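Local coordinates for L-arabinose ABC transporter, periplasmic L-arabinose-binding protein (Burkholderia thailandensis, PDB 4KZK), which binds beta-D-galactopyranose and, as a periplasmic sugar-binding protein, probably captures L-arabinose and related sugars for import by an ABC transporter, at residues P49-Q52 / D53-R56; G267-V270 / A271-E274; L288-P291 / R292-G295; A326-K329 / T330-Q334. All coordinates share one frame; numbering follows the deposited sequence.

Contact 1 (P49-Q52 / D53-R56). With GAL (beta-D-galactopyranose), chain B.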
# COMPACT_ATOMS: atom_id res chain seq x y z
N PRO A 49 -2.16 1.65 -9.16
CA PRO A 49 -0.97 1.88 -9.99
C PRO A 49 0.31 1.42 -9.32
O PRO A 49 1.30 1.23 -10.00
CB PRO A 49 -0.98 3.38 -10.21
CG PRO A 49 -1.76 3.95 -9.08
CD PRO A 49 -2.82 2.92 -8.78
N TRP A 50 0.30 1.25 -8.00
CA TRP A 50 1.45 0.64 -7.31
C TRP A 50 1.82 -0.70 -7.93
O TRP A 50 3.01 -0.99 -8.15
CB TRP A 50 1.16 0.48 -5.81
CG TRP A 50 2.22 -0.26 -5.09
CD1 TRP A 50 2.16 -1.55 -4.64
CD2 TRP A 50 3.51 0.22 -4.78
NE1 TRP A 50 3.35 -1.89 -4.06
CE2 TRP A 50 4.20 -0.82 -4.12
CE3 TRP A 50 4.18 1.43 -5.01
CZ2 TRP A 50 5.52 -0.68 -3.70
CZ3 TRP A 50 5.48 1.55 -4.57
CH2 TRP A 50 6.12 0.51 -3.90
N PHE A 51 0.82 -1.53 -8.23
CA PHE A 51 1.10 -2.85 -8.77
C PHE A 51 1.50 -2.77 -10.23
O PHE A 51 2.31 -3.56 -10.69
CB PHE A 51 -0.09 -3.79 -8.52
CG PHE A 51 -0.25 -4.12 -7.07
CD1 PHE A 51 0.70 -4.86 -6.42
CD2 PHE A 51 -1.31 -3.64 -6.33
CE1 PHE A 51 0.59 -5.09 -5.06
CE2 PHE A 51 -1.41 -3.86 -4.98
CZ PHE A 51 -0.46 -4.61 -4.35
N GLN A 52 0.97 -1.80 -10.93
CA GLN A 52 1.44 -1.51 -12.28
C GLN A 52 2.92 -1.11 -12.24
O GLN A 52 3.73 -1.48 -13.11
CB GLN A 52 0.57 -0.43 -12.96
CG GLN A 52 -0.88 -0.87 -13.22
CD GLN A 52 -1.03 -1.99 -14.24
OE1 GLN A 52 -0.13 -2.23 -15.04
NE2 GLN A 52 -2.17 -2.67 -14.22
N ASP A 53 3.32 -0.36 -11.21
CA ASP A 53 4.71 0.05 -11.07
C ASP A 53 5.60 -1.13 -10.73
O ASP A 53 6.71 -1.25 -11.28
CB ASP A 53 4.89 1.12 -9.99
CG ASP A 53 4.27 2.46 -10.37
OD1 ASP A 53 4.03 2.74 -11.57
OD2 ASP A 53 4.06 3.27 -9.45
N GLU A 54 5.15 -2.00 -9.83
CA GLU A 54 5.90 -3.24 -9.57
C GLU A 54 6.12 -4.00 -10.86
O GLU A 54 7.25 -4.45 -11.12
CB GLU A 54 5.15 -4.11 -8.57
CG GLU A 54 5.26 -3.62 -7.15
CD GLU A 54 4.60 -4.56 -6.16
OE1 GLU A 54 3.85 -5.44 -6.58
OE2 GLU A 54 4.84 -4.39 -4.93
N TRP A 55 5.06 -4.17 -11.65
CA TRP A 55 5.15 -4.89 -12.93
C TRP A 55 6.13 -4.27 -13.91
O TRP A 55 6.86 -5.01 -14.60
CB TRP A 55 3.78 -5.01 -13.60
CG TRP A 55 2.93 -6.18 -13.11
CD1 TRP A 55 3.37 -7.30 -12.45
CD2 TRP A 55 1.54 -6.38 -13.35
NE1 TRP A 55 2.32 -8.16 -12.24
CE2 TRP A 55 1.18 -7.62 -12.78
CE3 TRP A 55 0.55 -5.63 -13.99
CZ2 TRP A 55 -0.10 -8.12 -12.84
CZ3 TRP A 55 -0.73 -6.12 -14.04
CH2 TRP A 55 -1.05 -7.36 -13.48
N ARG A 56 6.15 -2.95 -14.00
CA ARG A 56 7.03 -2.27 -14.95
C ARG A 56 8.48 -2.54 -14.57
O ARG A 56 9.33 -2.79 -15.44
CB ARG A 56 6.73 -0.76 -14.97
CG ARG A 56 7.74 0.07 -15.74
CD ARG A 56 7.25 1.49 -15.95
NE ARG A 56 7.09 2.26 -14.71
CZ ARG A 56 7.96 3.16 -14.23
NH1 ARG A 56 9.12 3.42 -14.84
NH2 ARG A 56 7.68 3.82 -13.10
C1 GAL B . -0.31 -3.02 -0.28
C2 GAL B . -1.25 -1.94 -0.80
C3 GAL B . -0.53 -1.18 -1.92
C4 GAL B . 0.82 -0.68 -1.43
C5 GAL B . 1.63 -1.85 -0.92
C6 GAL B . 2.97 -1.41 -0.35
O1 GAL B . -0.94 -3.63 0.83
O2 GAL B . -2.42 -2.57 -1.28
O3 GAL B . -1.34 -0.10 -2.42
O4 GAL B . 0.65 0.31 -0.44
O5 GAL B . 0.92 -2.46 0.15
O6 GAL B . 3.72 -2.52 0.12

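Contact 2 (G267-V270 / A271-E274)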
# COMPACT_ATOMS: atom_id res chain seq x y z
N GLY A 267 2.76 7.12 -3.28
CA GLY A 267 3.32 8.17 -4.12
C GLY A 267 3.31 7.85 -5.61
O GLY A 267 4.07 8.42 -6.40
N SER A 268 2.42 6.93 -6.00
CA SER A 268 2.22 6.53 -7.40
C SER A 268 1.09 7.37 -8.03
O SER A 268 0.80 8.48 -7.57
CB SER A 268 1.95 5.03 -7.48
OG SER A 268 1.89 4.57 -8.81
N GLN A 269 0.47 6.85 -9.08
CA GLN A 269 -0.36 7.69 -9.94
C GLN A 269 -1.61 8.26 -9.28
O GLN A 269 -2.08 9.29 -9.71
CB GLN A 269 -0.71 6.93 -11.23
CG GLN A 269 0.51 6.47 -12.04
CD GLN A 269 1.43 7.59 -12.49
OE1 GLN A 269 2.67 7.52 -12.40
NE2 GLN A 269 0.84 8.64 -12.93
N VAL A 270 -2.12 7.64 -8.23
CA VAL A 270 -3.26 8.23 -7.53
C VAL A 270 -2.84 9.54 -6.84
O VAL A 270 -3.55 10.53 -6.90
CB VAL A 270 -3.88 7.25 -6.52
CG1 VAL A 270 -4.96 7.93 -5.69
CG2 VAL A 270 -4.44 6.01 -7.21
N ALA A 271 -1.64 9.56 -6.25
CA ALA A 271 -1.12 10.77 -5.62
C ALA A 271 -0.86 11.80 -6.71
O ALA A 271 -1.22 12.98 -6.59
CB ALA A 271 0.18 10.46 -4.89
N LEU A 272 -0.22 11.36 -7.78
CA LEU A 272 0.16 12.28 -8.84
C LEU A 272 -1.06 12.90 -9.52
O LEU A 272 -1.02 14.05 -9.94
CB LEU A 272 1.03 11.57 -9.89
CG LEU A 272 2.29 10.88 -9.39
CD1 LEU A 272 3.15 10.52 -10.59
CD2 LEU A 272 3.05 11.73 -8.38
N ASN A 273 -2.15 12.15 -9.63
CA ASN A 273 -3.38 12.72 -10.20
C ASN A 273 -3.90 13.85 -9.33
O ASN A 273 -4.35 14.87 -9.84
CB ASN A 273 -4.47 11.65 -10.34
CG ASN A 273 -4.23 10.70 -11.49
OD1 ASN A 273 -3.43 10.97 -12.38
ND2 ASN A 273 -4.94 9.58 -11.49
N GLU A 274 -3.86 13.67 -8.01
CA GLU A 274 -4.27 14.77 -7.12
C GLU A 274 -3.34 15.96 -7.22
O GLU A 274 -3.81 17.09 -7.22
CB GLU A 274 -4.32 14.34 -5.66
CG GLU A 274 -5.34 13.24 -5.40
CD GLU A 274 -6.76 13.65 -5.70
OE1 GLU A 274 -7.20 14.72 -5.25
OE2 GLU A 274 -7.47 12.92 -6.41
O HOH W 1 -6.47 10.64 -7.54

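Contact 3 (L288-P291 / R292-G295)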
# COMPACT_ATOMS: atom_id res chain seq x y z
N LEU A 288 6.13 8.47 -0.46
CA LEU A 288 6.63 7.87 -1.67
C LEU A 288 7.39 6.60 -1.32
O LEU A 288 8.36 6.66 -0.56
CB LEU A 288 7.57 8.84 -2.39
CG LEU A 288 8.24 8.32 -3.65
CD1 LEU A 288 7.24 8.05 -4.77
CD2 LEU A 288 9.32 9.29 -4.16
N LEU A 289 6.92 5.49 -1.85
CA LEU A 289 7.60 4.20 -1.78
C LEU A 289 8.42 3.93 -3.05
O LEU A 289 8.33 4.64 -4.05
CB LEU A 289 6.57 3.09 -1.59
CG LEU A 289 5.65 3.22 -0.37
CD1 LEU A 289 4.70 2.04 -0.36
CD2 LEU A 289 6.38 3.34 0.96
N ASN A 290 9.20 2.85 -3.00
CA ASN A 290 10.12 2.52 -4.07
C ASN A 290 9.76 1.22 -4.80
O ASN A 290 10.18 0.13 -4.39
CB ASN A 290 11.56 2.45 -3.55
CG ASN A 290 12.56 2.38 -4.68
OD1 ASN A 290 12.19 2.12 -5.83
ND2 ASN A 290 13.83 2.60 -4.37
N PRO A 291 9.00 1.31 -5.92
CA PRO A 291 8.56 0.08 -6.56
C PRO A 291 9.67 -0.63 -7.33
O PRO A 291 9.50 -1.77 -7.79
CB PRO A 291 7.48 0.55 -7.54
CG PRO A 291 7.92 1.94 -7.91
CD PRO A 291 8.44 2.50 -6.60
N ARG A 292 10.82 0.02 -7.50
CA ARG A 292 11.98 -0.69 -8.02
C ARG A 292 12.42 -1.79 -7.06
O ARG A 292 12.78 -2.90 -7.48
CB ARG A 292 13.15 0.26 -8.27
CG ARG A 292 14.28 -0.41 -9.02
CD ARG A 292 15.42 0.55 -9.26
NE ARG A 292 15.02 1.71 -10.06
CZ ARG A 292 15.08 1.78 -11.39
NH1 ARG A 292 15.47 0.74 -12.12
NH2 ARG A 292 14.70 2.91 -12.00
N LEU A 293 12.39 -1.50 -5.76
CA LEU A 293 12.74 -2.52 -4.77
C LEU A 293 11.71 -3.66 -4.81
O LEU A 293 12.07 -4.82 -4.92
CB LEU A 293 12.83 -1.93 -3.36
CG LEU A 293 13.85 -0.79 -3.14
CD1 LEU A 293 13.79 -0.27 -1.72
CD2 LEU A 293 15.24 -1.23 -3.50
N HIS A 294 10.43 -3.31 -4.77
CA HIS A 294 9.37 -4.32 -4.73
C HIS A 294 9.14 -5.07 -6.04
O HIS A 294 8.59 -6.17 -6.01
CB HIS A 294 8.06 -3.66 -4.27
CG HIS A 294 8.08 -3.24 -2.84
ND1 HIS A 294 7.02 -3.45 -1.99
CD2 HIS A 294 9.03 -2.60 -2.11
CE1 HIS A 294 7.31 -2.96 -0.79
NE2 HIS A 294 8.53 -2.45 -0.84
N GLY A 295 9.55 -4.50 -7.17
CA GLY A 295 9.36 -5.13 -8.48
C GLY A 295 10.64 -5.68 -9.08
O GLY A 295 10.65 -6.80 -9.58

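Contact 4 (A326-K329 / T330-Q334)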
# COMPACT_ATOMS: atom_id res chain seq x y z
N ALA A 326 5.06 20.28 -4.03
CA ALA A 326 6.29 21.07 -4.18
C ALA A 326 7.52 20.24 -4.57
O ALA A 326 8.43 20.74 -5.24
CB ALA A 326 6.58 21.78 -2.88
N ASN A 327 7.57 18.97 -4.17
CA ASN A 327 8.76 18.16 -4.41
C ASN A 327 8.55 16.84 -5.11
O ASN A 327 9.50 16.08 -5.30
CB ASN A 327 9.50 17.93 -3.09
CG ASN A 327 8.79 16.93 -2.22
OD1 ASN A 327 7.60 16.74 -2.36
ND2 ASN A 327 9.52 16.24 -1.35
N GLU A 328 7.32 16.51 -5.48
CA GLU A 328 7.06 15.16 -6.03
C GLU A 328 7.89 14.83 -7.27
O GLU A 328 8.40 13.71 -7.41
CB GLU A 328 5.57 14.94 -6.31
CG GLU A 328 4.89 15.96 -7.20
CD GLU A 328 4.70 15.50 -8.62
OE1 GLU A 328 5.20 14.42 -8.99
OE2 GLU A 328 4.03 16.27 -9.38
N LYS A 329 8.06 15.80 -8.17
CA LYS A 329 8.79 15.49 -9.41
C LYS A 329 10.27 15.20 -9.15
O LYS A 329 10.83 14.25 -9.68
CB LYS A 329 8.62 16.63 -10.42
CG LYS A 329 7.18 16.79 -10.83
CD LYS A 329 7.04 17.74 -12.02
CE LYS A 329 5.59 17.75 -12.50
NZ LYS A 329 4.60 18.13 -11.43
N THR A 330 10.88 16.04 -8.33
CA THR A 330 12.26 15.86 -7.95
C THR A 330 12.50 14.58 -7.17
O THR A 330 13.45 13.85 -7.43
CB THR A 330 12.73 17.09 -7.16
OG1 THR A 330 12.81 18.19 -8.07
CG2 THR A 330 14.09 16.89 -6.55
N ALA A 331 11.64 14.33 -6.18
CA ALA A 331 11.79 13.15 -5.32
C ALA A 331 11.70 11.86 -6.12
O ALA A 331 12.49 10.93 -5.93
CB ALA A 331 10.77 13.12 -4.21
N ARG A 332 10.72 11.81 -7.02
CA ARG A 332 10.55 10.65 -7.84
C ARG A 332 11.72 10.48 -8.79
O ARG A 332 12.25 9.38 -8.91
CB ARG A 332 9.21 10.71 -8.58
CG ARG A 332 8.02 10.45 -7.67
CD ARG A 332 6.67 10.61 -8.37
NE ARG A 332 6.66 9.81 -9.59
CZ ARG A 332 6.31 8.53 -9.66
NH1 ARG A 332 5.82 7.89 -8.60
NH2 ARG A 332 6.43 7.88 -10.80
N ALA A 333 12.20 11.57 -9.42
CA ALA A 333 13.34 11.48 -10.35
C ALA A 333 14.62 11.03 -9.65
O ALA A 333 15.45 10.32 -10.23
CB ALA A 333 13.55 12.81 -11.06
N GLN A 334 14.81 11.44 -8.39
CA GLN A 334 16.01 11.04 -7.67
C GLN A 334 16.00 9.57 -7.28
O GLN A 334 17.05 9.04 -6.93
CB GLN A 334 16.23 11.96 -6.46
CG GLN A 334 16.68 13.35 -6.94
CD GLN A 334 16.82 14.41 -5.85
OE1 GLN A 334 16.69 14.14 -4.66
NE2 GLN A 334 17.10 15.64 -6.27

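Contact 1 (P49-Q52 / D53-R56)
Trp50 lays one face of its indole against the galactose, while the opposite face carries Glu54. On the sugar side CD1 of Trp50 lies 3.6 Å from C4 of GAL and NE1 of Trp50 the same 3.6 Å from C5 of GAL, placement consistent with CH-pi packing. On the helix side CG of Glu54 stands 3.9 Å above the ring plane, offset toward the rim. A chi1 of 174° turns the indole away from its own backbone N and out to the ligand, where NE1 is hydrogen-bonded to Asp123.

The Glu54 carboxylate also reaches Phe51. The two side chains run together in one direction, and OE1 of Glu54 meets the ring edge 3.2 Å from CD1 of Phe51, carboxylate and ring planes 82° apart. OE2 of Glu54 lies close to the like-charged Asp123.

OE1 of Gln52 comes to the edge of the Trp55 ring, 3.6 Å from CE3 of Trp55; NE2 of Gln52 is hydrogen-bonded to Pro46 O, and NE1 of Trp55 to Phe41 O. Backbone bonds run from Asp53 N to Pro49 O (2.8 Å) through to Arg56 N and Gln52 O (3.0 Å), and keep this frame helical. An aromatic stacked on the sugar from the first turn of the helix after strand 38-43 suits the cleft of a type I periplasmic binding protein.

Contact 2 (G267-V270 / A271-E274)
Two bonds to Ser268 O open the helix, one from Leu272 N at 3.1 Å and a weak, bent one from Ala271 N; Asn273 N to Gln269 O follows at 2.9 Å, and Glu274 N to Val270 O is long and weak. Over this first turn the side chains of Leu272 and Gln269 cross at a slant. CD1 of Leu272 lies 3.5 Å from OE1 of Gln269, so a methyl meets the amide by van der Waals contact. The Gln269 chain bends at chi2 (-60°), which folds its amide back toward Leu272 instead of leading it straight out. CG of Leu272 lies 3.4 Å from Ser268 O, and CB of Ala271 lies 4.0 Å from CA of Gly267.

Ser268 occupies the N-cap position, but its hydroxyl makes no capping bond; it is hydrogen-bonded to Asp53 on helix 49-65. The helix belongs to the beta-alpha-beta unit made by strand 260-264, helix 269-276 and strand 283-288, and starts three residues after the sugar-binding Asn266. Gly267 makes the turn with a positive phi of 71°, its N held by Asp240.

At the Val270-Glu274 end, a water donates to both Val270 O and OE2 of Glu274, 2.7 Å from the latter, and so supplements the weak backbone bond between these residues. The Glu274 chain is bent at chi2; Arg248 and Lys277 form salt bridges to OE2 of Glu274, and Thr281 is hydrogen-bonded to OE1.

Contact 3 (L288-P291 / R292-G295)
A chi1 of -168° sets the Asn290 amide beside its own carbonyl carbon, and a small chi2 of -15° turns OD1 onto the backbone N of Arg292. The result is an Asx turn at the N-cap of helix 291-308, at the point where the chain leaves strand 283-288 in the periplasmic-binding-protein fold. The capping bond, OD1 of Asn290 to N of Arg292, is 3.0 Å long but weak, since its N-H angle is only 132°; OD1 of Asn290 also touches CB of Arg292 at 3.2 Å. The guanidinium then leads away, and its NH1 and NH2 make weak bonds to Gln60 and Gly336.

The other end of the amide packs on Leu293. ND2 of Asn290 lies 3.6 Å from CG of Leu293, with the two side chains crossing at nearly a right angle, so the amide rests against the branch of the leucine.

Backbone bonding is uneven here. Asn290 O accepts two weak bonds, from Leu293 N and from His294 N, whereas Gly295 N reaches Pro291 O at 2.8 Å. A wider pi-type turn at 293-295 accompanies this irregularity. It lies at His294, a pocket residue whose ring touches the galactose and meets Trp50 edge-to-face. Both ring nitrogens have partners, ND1 with Asp123 and NE2 with Thr318, which should fix the ring's rotation. On its way to the pocket the ring passes the helix start, bringing CD2 of His294 to 3.7 Å from O of Asn290.

Contact 4 (A326-K329 / T330-Q334)
Backbone hydrogen bonds tie Asn327 to Ala331, Glu328 to Arg332 and Lys329 to Ala333; in the first, Ala331 N lies 2.9 Å from Asn327 O. Asn327 is the N-cap residue, yet its amide makes no capping bond: OD1 binds Thr324 N and ND2 binds Leu322 O, which pin the helix start to the preceding strand.

Van der Waals packing follows the same spacing. Methyl CB of Ala331 lies 3.4 Å from Asn327 O, and CG of Arg332 rests 3.3 Å from Glu328 O.

Among the charged groups, NZ of Lys329 forms a salt bridge with OE2 of Glu328 at 2.8 Å, arriving from above the carboxylate plane. OE1 of Glu328 stays 4.9 Å from NE of Arg332; the charged atoms are not in contact, so any attraction is probably weak. NH1 of Arg332 is hydrogen-bonded to Gly267 O.

Glu328 and Arg332 pack on helix 269-276, Arg332 also touches Leu288 of strand 283-288, and Ala331 meets strands 283-288 and 315-324, as befits a short C-terminal helix packed on the sheet of a sugar-binding-protein lobe.

Along the chain the four contacts come in series, contact 1 first and contact 4 last. Contacts 1 and 3 are the nearest pair, with centres about 9 Å apart: beside the sugar, helix 49-65 meets helix 291-308 and the residues leading into it, through Trp50, Glu54, Leu289 and His294. Contact 2 lies about 13 Å from contact 1, centre to centre, and touches it; contact 4 lies about 12 Å from contact 2, again between centres, and does not touch contact 1. Leu288 of contact 3 packs on Gly267 of contact 2 and on Arg332 of contact 4. In terms of touch, contacts 2 and 3 both lie between the sugar-side contact 1 and the peripheral contact 4.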